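Local coordinates for succinoglycan biosynthesis protein (Bacillus cereus ATCC 14579, PDB 3B55) that binds calcium and, as a member of the erythromycin esterase family, is probably a hydrolase whose substrate is not established, at residues E82-A87 with P403-I408. The protein carries 1 engineered substitution. Sequence-based numbering, arbitrary orientation.
With CA (calcium ion), chain B.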
loop_
_atom_site.group_PDB
_atom_site.type_symbol
_atom_site.label_atom_id
_atom_site.label_comp_id
_atom_site.label_asym_id
_atom_site.label_seq_id
_atom_site.Cartn_x
_atom_site.Cartn_y
_atom_site.Cartn_z
ATOM N N GLU A 82 -2.498 7.028 2.391
ATOM C CA GLU A 82 -1.870 8.099 3.163
ATOM C C GLU A 82 -1.597 9.252 2.214
ATOM O O GLU A 82 -0.992 9.061 1.164
ATOM C CB GLU A 82 -0.576 7.612 3.845
ATOM C CG GLU A 82 0.265 6.646 3.028
ATOM C CD GLU A 82 1.218 5.841 3.909
ATOM O OE1 GLU A 82 0.742 5.198 4.876
ATOM O OE2 GLU A 82 2.439 5.845 3.647
ATOM N N ALA A 83 -2.076 10.440 2.570
ATOM C CA ALA A 83 -1.888 11.610 1.721
ATOM C C ALA A 83 -0.419 11.805 1.384
ATOM O O ALA A 83 -0.088 12.320 0.326
ATOM C CB ALA A 83 -2.450 12.862 2.405
ATOM N N THR A 84 0.448 11.378 2.291
ATOM C CA THR A 84 1.891 11.492 2.120
ATOM C C THR A 84 2.601 10.452 2.976
ATOM O O THR A 84 2.051 9.990 3.977
ATOM C CB THR A 84 2.411 12.867 2.566
ATOM O OG1 THR A 84 3.841 12.842 2.590
ATOM C CG2 THR A 84 1.906 13.208 3.978
ATOM N N HIS A 85 3.826 10.100 2.593
ATOM C CA HIS A 85 4.601 9.129 3.357
ATOM C C HIS A 85 5.427 9.772 4.461
ATOM O O HIS A 85 6.200 9.086 5.127
ATOM C CB HIS A 85 5.562 8.364 2.459
ATOM C CG HIS A 85 4.887 7.415 1.533
ATOM N ND1 HIS A 85 3.763 6.703 1.892
ATOM C CD2 HIS A 85 5.208 7.007 0.285
ATOM C CE1 HIS A 85 3.423 5.894 0.908
ATOM N NE2 HIS A 85 4.285 6.059 -0.077
ATOM N N GLY A 86 5.274 11.074 4.670
ATOM C CA GLY A 86 6.074 11.720 5.697
ATOM C C GLY A 86 5.363 12.488 6.798
ATOM O O GLY A 86 5.912 13.459 7.312
ATOM N N ALA A 87 4.159 12.069 7.175
ATOM C CA ALA A 87 3.435 12.757 8.241
ATOM C C ALA A 87 3.101 11.814 9.397
ATOM O O ALA A 87 2.614 10.696 9.193
ATOM C CB ALA A 87 2.161 13.395 7.699
ATOM N N PRO A 403 -8.178 20.463 -7.770
ATOM C CA PRO A 403 -6.808 20.278 -7.288
ATOM C C PRO A 403 -6.723 19.679 -5.889
ATOM O O PRO A 403 -7.559 19.955 -5.021
ATOM C CB PRO A 403 -6.236 21.689 -7.325
ATOM C CG PRO A 403 -7.058 22.371 -8.399
ATOM C CD PRO A 403 -8.435 21.882 -8.071
ATOM N N ILE A 404 -5.706 18.858 -5.678
ATOM C CA ILE A 404 -5.487 18.242 -4.382
ATOM C C ILE A 404 -4.010 17.981 -4.208
ATOM O O ILE A 404 -3.310 17.657 -5.165
ATOM C CB ILE A 404 -6.230 16.900 -4.230
ATOM C CG1 ILE A 404 -6.076 16.394 -2.785
ATOM C CG2 ILE A 404 -5.662 15.875 -5.216
ATOM C CD1 ILE A 404 -7.024 15.262 -2.393
ATOM N N PHE A 405 -3.547 18.135 -2.974
ATOM C CA PHE A 405 -2.157 17.897 -2.619
ATOM C C PHE A 405 -1.755 16.509 -3.155
ATOM O O PHE A 405 -2.444 15.524 -2.919
ATOM C CB PHE A 405 -2.051 17.975 -1.091
ATOM C CG PHE A 405 -0.756 17.476 -0.534
ATOM C CD1 PHE A 405 0.433 18.165 -0.756
ATOM C CD2 PHE A 405 -0.733 16.323 0.244
ATOM C CE1 PHE A 405 1.626 17.713 -0.202
ATOM C CE2 PHE A 405 0.454 15.862 0.802
ATOM C CZ PHE A 405 1.633 16.560 0.580
ATOM N N ALA A 406 -0.644 16.438 -3.890
ATOM C CA ALA A 406 -0.192 15.174 -4.473
ATOM C C ALA A 406 0.559 14.266 -3.505
ATOM O O ALA A 406 0.387 13.042 -3.525
ATOM C CB ALA A 406 0.665 15.453 -5.701
ATOM N N GLY A 407 1.406 14.862 -2.677
ATOM C CA GLY A 407 2.136 14.084 -1.697
ATOM C C GLY A 407 3.244 13.164 -2.181
ATOM O O GLY A 407 3.502 12.129 -1.555
ATOM N N ILE A 408 3.900 13.518 -3.281
ATOM C CA ILE A 408 4.990 12.696 -3.797
ATOM C C ILE A 408 6.180 12.782 -2.829
ATOM O O ILE A 408 6.397 13.806 -2.175
ATOM C CB ILE A 408 5.410 13.150 -5.206
ATOM C CG1 ILE A 408 4.202 13.085 -6.140
ATOM C CG2 ILE A 408 6.513 12.244 -5.745
ATOM C CD1 ILE A 408 3.503 11.725 -6.121
HETATM CA CA CA B . 4.807 5.192 -2.231
HETATM O O HOH W 1 -2.251 12.600 -1.498
HETATM O O HOH W 2 5.036 10.962 0.098
#
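In the calcium site of this erythromycin esterase-like fold, the loop between strand 77-82 of the mixed sheet and helix 88-104 supplies His85, one of two protein ligands of the ion, and the turn ending strand 402-405 packs against it. His85 NE2 holds the calcium ion at 2.4 Å, Glu113 being the other ligand. On the far side of the ring ND1 gives its N-H to the anti lone pair of Glu82 OE2, which lies only 13° out of the ring plane; this very short, bent His-carboxylate bond (2.4 Å, 135° at the hydrogen) fixes the rotation of the imidazole and probably makes it a more electron-rich ligand. Glu82, the second-shell residue, is itself held by a salt bridge from OE1 to Lys94 NZ. In an ST turn Thr84 OG1, anti to its own backbone N, accepts from Gly86 N at 3.1 Å. Across the contact, Phe405 offers a ring edge: CE2 lies 4.0 Å from Thr84 CB, near the ring plane. Within its own turn the chain folds back, placing Gly407 N over the ring centre. Gly407, with positive phi, brings its CA to 3.5 Å from Ala83 O, 172° at the hydrogen. Water 2 joins the segments beside His85, accepting from His85 N and donating to Gly407 O at 2.5 Å.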